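Local coordinates for protein cellobiose 2-epimerase (Spirochaeta thermophila DSM 6192, PDB 5ZIG) that probably catalyses the reversible 2-epimerization of cellobiose to 4-O-beta-D-glucopyranosyl-D-mannose, at residues A[221-225]-A[226-230]; A[373-377]-A[378-382]; A[264-268]-A[269-273]; A[395-398]-A[399-403]. All blocks are in the same frame, centred on the assembly; numbering follows the deposited sequence.

Interaction 1 of 4, residues A[221-225]-A[226-230]; sequences ILIFR and THIAP
Ile223 and Phe224 meet Ile228 in a local contact at the C-terminal end of helix 211-228, where the last turn widens to a pi-type turn before the chain leaves the helix at Ala229. The widening is read from the bonds: Ile223 O accepts His227 N at 2.7 Å and also Ile228 N at 3.0 Å, the two donors arriving from opposite faces of the carbonyl plane, while Ala229 N reaches five residues back to Phe224 O. Leu222 O is gripped twice, by the backbone N and the OG1 of Thr226; with OG1 anti to the carbonyl carbon (chi1 -52°), the hydroxyl folds back onto that oxygen at 3.0 Å. On the buried side Ile228 CD1 sits over the centre of the Phe224 ring, a CH-pi contact 4.2 Å from the centroid, and its CG2 presses on CE1 at the rim. Phe224 also packs on His194 and Leu195 of helix 191-208. On the outer side the Arg225 chain, bent at chi2, brings NH1 to Pro230 O at 3.2 Å, and Arg225 makes a cation-pi contact with Trp280. The bonds Ala229 N to Phe224 O and Arg225 NH1 to Pro230 O thus tie the outgoing loop to the last turn.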
# COMPACT_ATOMS: atom_id res chain seq x y z
N ILE A 221 7.02 -11.28 10.51
CA ILE A 221 7.36 -10.35 11.59
C ILE A 221 8.81 -10.56 12.02
O ILE A 221 9.54 -9.59 12.24
CB ILE A 221 6.37 -10.50 12.76
CG1 ILE A 221 5.01 -9.93 12.37
CG2 ILE A 221 6.86 -9.72 13.96
CD1 ILE A 221 3.84 -10.81 12.65
N LEU A 222 9.24 -11.82 12.12
CA LEU A 222 10.63 -12.09 12.50
C LEU A 222 11.62 -11.59 11.45
O LEU A 222 12.72 -11.16 11.80
CB LEU A 222 10.83 -13.59 12.75
CG LEU A 222 10.24 -14.17 14.04
CD1 LEU A 222 10.17 -15.68 13.93
CD2 LEU A 222 11.06 -13.77 15.26
N ILE A 223 11.25 -11.66 10.17
CA ILE A 223 12.11 -11.12 9.12
C ILE A 223 12.27 -9.61 9.32
O ILE A 223 13.38 -9.07 9.27
CB ILE A 223 11.52 -11.43 7.73
CG1 ILE A 223 11.41 -12.94 7.51
CG2 ILE A 223 12.31 -10.74 6.62
CD1 ILE A 223 12.73 -13.65 7.54
N PHE A 224 11.15 -8.93 9.56
CA PHE A 224 11.19 -7.49 9.78
C PHE A 224 11.93 -7.14 11.06
O PHE A 224 12.78 -6.25 11.05
CB PHE A 224 9.76 -6.92 9.79
CG PHE A 224 9.25 -6.57 8.42
CD1 PHE A 224 9.54 -5.33 7.85
CD2 PHE A 224 8.50 -7.49 7.68
CE1 PHE A 224 9.07 -5.01 6.58
CE2 PHE A 224 8.03 -7.17 6.41
CZ PHE A 224 8.32 -5.93 5.85
N ARG A 225 11.68 -7.88 12.15
CA ARG A 225 12.38 -7.61 13.41
C ARG A 225 13.88 -7.81 13.28
O ARG A 225 14.66 -7.08 13.89
CB ARG A 225 11.85 -8.51 14.54
CG ARG A 225 12.42 -8.13 15.92
CD ARG A 225 11.96 -6.70 16.27
NE ARG A 225 12.58 -6.11 17.46
CZ ARG A 225 13.70 -5.39 17.43
NH1 ARG A 225 14.33 -5.18 16.29
NH2 ARG A 225 14.19 -4.89 18.55
N THR A 226 14.30 -8.81 12.49
CA THR A 226 15.71 -9.21 12.51
C THR A 226 16.49 -8.67 11.32
O THR A 226 17.62 -8.20 11.49
CB THR A 226 15.85 -10.75 12.54
OG1 THR A 226 15.08 -11.31 13.61
CG2 THR A 226 17.31 -11.13 12.73
N HIS A 227 15.95 -8.77 10.11
CA HIS A 227 16.72 -8.43 8.92
C HIS A 227 16.33 -7.07 8.33
O HIS A 227 17.22 -6.29 7.98
CB HIS A 227 16.59 -9.52 7.84
CG HIS A 227 17.07 -10.88 8.28
ND1 HIS A 227 18.37 -11.12 8.69
CD2 HIS A 227 16.42 -12.06 8.38
CE1 HIS A 227 18.49 -12.39 9.03
NE2 HIS A 227 17.32 -12.99 8.85
N ILE A 228 15.04 -6.76 8.23
CA ILE A 228 14.62 -5.58 7.48
C ILE A 228 14.64 -4.33 8.34
O ILE A 228 15.16 -3.29 7.93
CB ILE A 228 13.24 -5.82 6.85
CG1 ILE A 228 13.30 -7.07 5.95
CG2 ILE A 228 12.79 -4.55 6.10
CD1 ILE A 228 12.17 -7.21 4.93
N ALA A 229 14.09 -4.40 9.55
CA ALA A 229 13.95 -3.24 10.42
C ALA A 229 14.56 -3.52 11.79
O ALA A 229 13.87 -3.46 12.81
CB ALA A 229 12.47 -2.87 10.56
N PRO A 230 15.86 -3.82 11.86
CA PRO A 230 16.45 -4.08 13.20
C PRO A 230 16.57 -2.82 14.04
O PRO A 230 16.31 -2.87 15.25
CB PRO A 230 17.83 -4.67 12.87
CG PRO A 230 18.18 -4.08 11.51
CD PRO A 230 16.86 -3.95 10.78

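Interaction 2 of 4, residues A[373-377]-A[378-382]; sequences GYEKG and GMWKA
Lys381 and Lys376 meet through one strong polar bond: Lys381 NZ donates a hydrogen bond to Lys376 O at 2.6 Å, in the carbonyl plane and on a lone pair. The Lys381 chain is extended from CG, which is anti to the backbone N (chi1 169°), until it bends at chi4, and its CD passes 3.1 Å from Lys376 O. The two lysine side chains lie side by side, yet Lys376 NZ and Lys381 NZ stay 6.2 Å apart: Lys376 NZ bonds Gly358 O and pairs with Asp354, and Lys381 NZ pairs with Glu359, bonds Trp360 O and makes a cation-pi contact with Trp315. A methionine in place of Lys381 would probably leave Lys376 O without this donor and Glu359 without its salt-bridge mate. Glu375 OE2 accepts hydrogen bonds from two waters: water 1 in turn accepts one from Met379 N at 2.7 Å, and water 2 one from Trp380 N at 2.7 Å, while OE1 is held by Ser44. Gly378 CA lies 3.9 Å from Glu375 OE2, and a side chain on this glycine would collide with that oxygen. Gly378 N bonds Lys381 O at 2.9 Å, closing a tight turn, and Gly377 CA makes a CA-H...O contact with Lys381 O at 3.4 Å. In this loop between strand 363-364 and helix 384-402, Lys376 and Gly377 both face Ile45, a classic beta bulge.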
# COMPACT_ATOMS: atom_id res chain seq x y z
N GLY A 373 5.61 16.01 -15.69
CA GLY A 373 6.23 14.84 -16.27
C GLY A 373 5.84 13.52 -15.63
O GLY A 373 6.42 12.50 -15.97
N TYR A 374 4.86 13.54 -14.74
CA TYR A 374 4.34 12.35 -14.07
C TYR A 374 2.92 12.14 -14.42
O TYR A 374 2.24 13.04 -14.82
CB TYR A 374 4.41 12.44 -12.56
CG TYR A 374 5.77 12.53 -12.02
CD1 TYR A 374 6.46 11.42 -11.65
CD2 TYR A 374 6.35 13.73 -11.86
CE1 TYR A 374 7.72 11.52 -11.15
CE2 TYR A 374 7.60 13.84 -11.39
CZ TYR A 374 8.28 12.73 -11.04
OH TYR A 374 9.51 12.91 -10.55
N GLU A 375 2.47 10.92 -14.26
CA GLU A 375 1.10 10.63 -14.52
C GLU A 375 0.20 10.80 -13.33
O GLU A 375 0.62 10.87 -12.22
CB GLU A 375 0.89 9.27 -15.11
CG GLU A 375 1.59 8.16 -14.41
CD GLU A 375 2.06 7.12 -15.39
OE1 GLU A 375 1.90 7.27 -16.62
OE2 GLU A 375 2.61 6.14 -14.90
N LYS A 376 -1.06 10.86 -13.66
CA LYS A 376 -2.12 10.92 -12.74
C LYS A 376 -2.52 9.51 -12.36
O LYS A 376 -2.91 9.27 -11.28
CB LYS A 376 -3.31 11.53 -13.36
CG LYS A 376 -3.59 12.92 -12.96
CD LYS A 376 -3.71 13.14 -11.49
CE LYS A 376 -3.59 14.63 -11.28
NZ LYS A 376 -4.63 15.33 -12.01
N GLY A 377 -2.45 8.59 -13.30
CA GLY A 377 -2.75 7.21 -13.10
C GLY A 377 -1.91 6.32 -13.98
O GLY A 377 -1.62 6.71 -15.05
N GLY A 378 -1.51 5.16 -13.51
CA GLY A 378 -0.73 4.25 -14.32
C GLY A 378 -0.28 3.03 -13.56
O GLY A 378 -0.93 2.60 -12.60
N MET A 379 0.86 2.48 -13.98
CA MET A 379 1.40 1.28 -13.35
C MET A 379 1.72 1.53 -11.89
O MET A 379 1.74 0.59 -11.08
CB MET A 379 2.65 0.82 -14.08
CG MET A 379 2.44 0.47 -15.54
SD MET A 379 2.09 -1.28 -15.73
CE MET A 379 3.53 -2.01 -14.95
N TRP A 380 2.01 2.77 -11.52
CA TRP A 380 2.51 3.07 -10.19
C TRP A 380 1.53 3.89 -9.36
O TRP A 380 1.72 4.00 -8.14
CB TRP A 380 3.85 3.79 -10.29
CG TRP A 380 4.99 2.88 -10.67
CD1 TRP A 380 5.54 1.89 -9.90
CD2 TRP A 380 5.71 2.88 -11.91
NE1 TRP A 380 6.57 1.28 -10.59
CE2 TRP A 380 6.69 1.87 -11.82
CE3 TRP A 380 5.63 3.64 -13.08
CZ2 TRP A 380 7.58 1.59 -12.86
CZ3 TRP A 380 6.52 3.37 -14.11
CH2 TRP A 380 7.48 2.35 -14.00
N LYS A 381 0.49 4.46 -9.95
CA LYS A 381 -0.47 5.19 -9.15
C LYS A 381 -1.88 4.77 -9.54
O LYS A 381 -2.29 4.91 -10.70
CB LYS A 381 -0.26 6.70 -9.27
CG LYS A 381 -1.38 7.55 -8.69
CD LYS A 381 -1.02 9.02 -8.82
CE LYS A 381 -2.00 9.91 -8.05
NZ LYS A 381 -3.18 10.20 -8.89
N ALA A 382 -2.59 4.24 -8.57
CA ALA A 382 -3.98 3.85 -8.72
C ALA A 382 -4.80 4.54 -7.63
O ALA A 382 -4.46 5.65 -7.21
CB ALA A 382 -4.13 2.33 -8.67
O HOH W 1 2.22 3.52 -16.12
O HOH W 2 1.68 5.30 -12.49

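Interaction 3 of 4, residues A[264-268]-A[269-273]; sequences SVELL and YGDPL
Tyr269 N bonds Val265 O at 2.9 Å and Gly270 N bonds Glu266 O at 2.6 Å, the closing backbone bonds of helix 251-269. The first is fairly straight, 159° at the hydrogen, and the second is more bent, 140°. Tyr269 carries much of the apolar contact: with CG anti to its carbonyl carbon (chi1 -51°), the ring turns so that Leu268 CB lies over one face, a CH-pi contact, while Val265 CG1 comes in at the edge, 3.6 Å from CD2. Gly270, whose positive phi favours glycine, ends the helix at its C terminus and starts a tight helix-to-helix connection of the (alpha/alpha)6 barrel known for this epimerase family; a cis peptide bond between Asp271 and Pro272 follows on the way to helix 275-294. Leu273 then packs against the last helical turn, its CD2 4.0 Å from Val265 CG1. The same leucine crosses Glu266 at about a right angle, with CD1 3.7 Å from OE2. The Glu266 chain is extended beyond CG, and water 3 donates to its OE2 at 2.6 Å and, weakly, to Asp271 OD1. The two carboxylates are 4.3 Å apart from Glu266 OE1 to Asp271 OD1, a closeness likely to raise the proton affinity of one of them unless solvent screens it. A glycine in place of Glu266 removes the carboxylate and would probably leave water 3 without its main acceptor and a gap beside Leu273 CD1.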
# COMPACT_ATOMS: atom_id res chain seq x y z
N SER A 264 -0.67 -6.39 11.85
CA SER A 264 -0.40 -7.83 11.89
C SER A 264 -0.19 -8.32 13.32
O SER A 264 -0.71 -9.39 13.70
CB SER A 264 0.81 -8.15 11.02
OG SER A 264 1.95 -7.42 11.43
N VAL A 265 0.57 -7.57 14.13
CA VAL A 265 0.84 -7.99 15.51
C VAL A 265 -0.41 -7.83 16.38
O VAL A 265 -0.60 -8.57 17.37
CB VAL A 265 2.06 -7.24 16.08
CG1 VAL A 265 2.29 -7.56 17.59
CG2 VAL A 265 3.30 -7.61 15.32
N GLU A 266 -1.30 -6.91 16.03
CA GLU A 266 -2.61 -6.86 16.67
C GLU A 266 -3.46 -8.07 16.29
O GLU A 266 -4.11 -8.68 17.16
CB GLU A 266 -3.32 -5.55 16.33
CG GLU A 266 -4.60 -5.33 17.12
CD GLU A 266 -4.96 -3.85 17.28
OE1 GLU A 266 -6.06 -3.56 17.80
OE2 GLU A 266 -4.15 -2.98 16.89
N LEU A 267 -3.48 -8.44 15.01
CA LEU A 267 -4.22 -9.64 14.63
C LEU A 267 -3.66 -10.88 15.33
O LEU A 267 -4.41 -11.83 15.60
CB LEU A 267 -4.18 -9.82 13.12
CG LEU A 267 -5.10 -8.92 12.30
CD1 LEU A 267 -4.74 -9.06 10.83
CD2 LEU A 267 -6.57 -9.25 12.56
N LEU A 268 -2.37 -10.89 15.64
CA LEU A 268 -1.78 -12.08 16.26
C LEU A 268 -2.02 -12.10 17.77
O LEU A 268 -2.40 -13.14 18.33
CB LEU A 268 -0.28 -12.14 15.95
CG LEU A 268 0.23 -13.00 14.78
CD1 LEU A 268 -0.57 -12.80 13.52
CD2 LEU A 268 1.66 -12.64 14.52
N TYR A 269 -1.80 -10.98 18.46
CA TYR A 269 -1.85 -10.97 19.92
C TYR A 269 -2.90 -10.04 20.50
O TYR A 269 -2.98 -9.94 21.73
CB TYR A 269 -0.48 -10.59 20.50
CG TYR A 269 0.65 -11.39 19.94
CD1 TYR A 269 0.82 -12.73 20.28
CD2 TYR A 269 1.56 -10.81 19.06
CE1 TYR A 269 1.87 -13.46 19.76
CE2 TYR A 269 2.60 -11.54 18.54
CZ TYR A 269 2.76 -12.86 18.89
OH TYR A 269 3.81 -13.59 18.36
N GLY A 270 -3.68 -9.35 19.68
CA GLY A 270 -4.72 -8.49 20.19
C GLY A 270 -4.19 -7.24 20.88
O GLY A 270 -3.00 -6.92 20.85
N ASP A 271 -5.12 -6.53 21.50
CA ASP A 271 -4.86 -5.26 22.16
C ASP A 271 -4.95 -5.45 23.67
O ASP A 271 -5.89 -6.11 24.13
CB ASP A 271 -5.88 -4.21 21.70
CG ASP A 271 -5.46 -2.80 22.03
OD1 ASP A 271 -4.40 -2.35 21.56
OD2 ASP A 271 -6.22 -2.13 22.77
N PRO A 272 -4.00 -4.93 24.47
CA PRO A 272 -2.81 -4.15 24.08
C PRO A 272 -1.74 -4.99 23.42
O PRO A 272 -1.66 -6.20 23.69
CB PRO A 272 -2.31 -3.61 25.41
CG PRO A 272 -2.65 -4.70 26.38
CD PRO A 272 -4.00 -5.21 25.92
N LEU A 273 -0.92 -4.38 22.57
CA LEU A 273 0.11 -5.11 21.86
C LEU A 273 1.28 -5.42 22.80
O LEU A 273 1.37 -4.87 23.90
CB LEU A 273 0.54 -4.32 20.63
CG LEU A 273 -0.30 -4.55 19.36
CD1 LEU A 273 -1.67 -3.91 19.46
CD2 LEU A 273 0.41 -4.06 18.10
O HOH W 3 -4.34 -0.94 18.55

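Interaction 4 of 4, residues A[395-398]-A[399-403]; sequences RRID and TILEE
Ile397 and Leu401 lie side by side on helix 384-402, one turn apart and pointing the same way. The Leu401 side chain starts at CB, which rests 3.7 Å from Ile397 O. With CG anti to the carbonyl carbon (chi1 -67°), the chain leans back along the helix, and CG itself comes to 3.5 Å from that same Ile397 O. At the tip, CD1 meets Ile397 CG2 at 3.5 Å, tighter than usual for two methyls. Ile397 O also accepts Leu401 N at 2.8 Å, nearly along the C=O axis, and Glu402 N meets Asp398 O in much the same way. Two residues earlier, Thr399 N bonds Arg395 O at 3.2 Å, and Ile400 N bonds Arg396 O at 3.0 Å. On the outer side a water bonds Arg395 NE at 2.9 Å, in the guanidinium plane, and touches Thr399 OG1 only weakly. Arg395 and Arg396 both form salt bridges with Glu392, a turn or so back along the helix, and Arg396 also reaches Asn327; Asp398 has its strongest partner in Arg15. These contacts place the helix end between two others: Ile397 packs on Ile14 and Leu18 of helix 7-31, Ile400 on Leu11 of that helix and Tyr329 of helix 315-332, and Arg396 on Val323 and Leu326 of the latter.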
# COMPACT_ATOMS: atom_id res chain seq x y z
N ARG A 395 -12.16 5.69 10.15
CA ARG A 395 -12.38 4.73 11.22
C ARG A 395 -11.58 5.09 12.46
O ARG A 395 -12.08 4.97 13.58
CB ARG A 395 -12.02 3.32 10.77
CG ARG A 395 -12.86 2.25 11.46
CD ARG A 395 -12.19 0.89 11.37
NE ARG A 395 -10.80 0.92 11.81
CZ ARG A 395 -9.75 0.79 11.01
NH1 ARG A 395 -9.93 0.63 9.70
NH2 ARG A 395 -8.51 0.83 11.49
N ARG A 396 -10.34 5.53 12.27
CA ARG A 396 -9.48 5.81 13.41
C ARG A 396 -9.91 7.09 14.11
O ARG A 396 -9.92 7.15 15.35
CB ARG A 396 -8.02 5.92 12.97
CG ARG A 396 -7.37 4.59 12.62
CD ARG A 396 -6.05 4.88 11.87
NE ARG A 396 -5.45 3.70 11.26
CZ ARG A 396 -4.60 2.89 11.89
NH1 ARG A 396 -4.25 3.14 13.14
NH2 ARG A 396 -4.11 1.84 11.26
N ILE A 397 -10.22 8.14 13.34
CA ILE A 397 -10.61 9.40 13.97
C ILE A 397 -11.91 9.22 14.73
O ILE A 397 -12.03 9.68 15.88
CB ILE A 397 -10.69 10.53 12.92
CG1 ILE A 397 -9.29 11.08 12.64
CG2 ILE A 397 -11.54 11.68 13.44
CD1 ILE A 397 -9.26 12.11 11.50
N ASP A 398 -12.88 8.51 14.14
CA ASP A 398 -14.14 8.20 14.82
C ASP A 398 -13.90 7.53 16.17
O ASP A 398 -14.50 7.91 17.18
CB ASP A 398 -15.01 7.29 13.96
CG ASP A 398 -15.69 8.02 12.82
OD1 ASP A 398 -15.49 9.24 12.68
OD2 ASP A 398 -16.42 7.35 12.07
N THR A 399 -13.07 6.49 16.18
CA THR A 399 -12.71 5.81 17.43
C THR A 399 -12.13 6.79 18.44
O THR A 399 -12.44 6.73 19.63
CB THR A 399 -11.70 4.69 17.13
OG1 THR A 399 -12.38 3.59 16.52
CG2 THR A 399 -11.03 4.21 18.42
N ILE A 400 -11.29 7.71 17.97
CA ILE A 400 -10.71 8.70 18.86
C ILE A 400 -11.81 9.59 19.45
O ILE A 400 -11.88 9.78 20.67
CB ILE A 400 -9.65 9.54 18.13
CG1 ILE A 400 -8.45 8.66 17.74
CG2 ILE A 400 -9.21 10.73 18.99
CD1 ILE A 400 -7.31 9.45 17.10
N LEU A 401 -12.69 10.10 18.60
CA LEU A 401 -13.70 11.05 19.04
C LEU A 401 -14.76 10.35 19.88
O LEU A 401 -15.34 10.97 20.79
CB LEU A 401 -14.34 11.74 17.84
CG LEU A 401 -13.49 12.70 17.00
CD1 LEU A 401 -14.02 12.84 15.56
CD2 LEU A 401 -13.44 14.07 17.68
N GLU A 402 -15.02 9.07 19.63
CA GLU A 402 -16.03 8.37 20.41
C GLU A 402 -15.49 7.94 21.77
O GLU A 402 -16.25 7.85 22.73
CB GLU A 402 -16.56 7.15 19.66
CG GLU A 402 -17.77 7.43 18.76
CD GLU A 402 -18.31 6.18 18.08
OE1 GLU A 402 -17.51 5.28 17.74
OE2 GLU A 402 -19.54 6.08 17.88
N GLU A 403 -14.19 7.64 21.86
CA GLU A 403 -13.61 7.14 23.09
C GLU A 403 -12.68 8.22 23.62
O GLU A 403 -13.12 9.08 24.40
CB GLU A 403 -12.91 5.80 22.85
CG GLU A 403 -12.50 5.07 24.12
CD GLU A 403 -13.67 4.49 24.91
OE1 GLU A 403 -13.97 5.01 26.01
OE2 GLU A 403 -14.28 3.51 24.42
O HOH W 4 -10.36 1.71 14.60

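Along the chain the order is interaction 1, interaction 3, interaction 2, interaction 4. Interactions 1 and 3, with centres about 17 Å apart, close the C-terminal ends of helices 211-228 and 251-269, and these helices touch: Ile221 CD1 lies 3.4 Å from Leu268 CD2. Interaction 4 ends helix 384-402, its nearest atoms about 7 Å from interaction 3 without touching. Interaction 2 stands apart, a loop on the other side of the chain's centre from interactions 1 and 3, with centres 31 and 35 Å away. Three of the four contacts thus finish helices of the (alpha/alpha)6 barrel characteristic of the N-acylglucosamine 2-epimerase family, while the loop leads into the last helix.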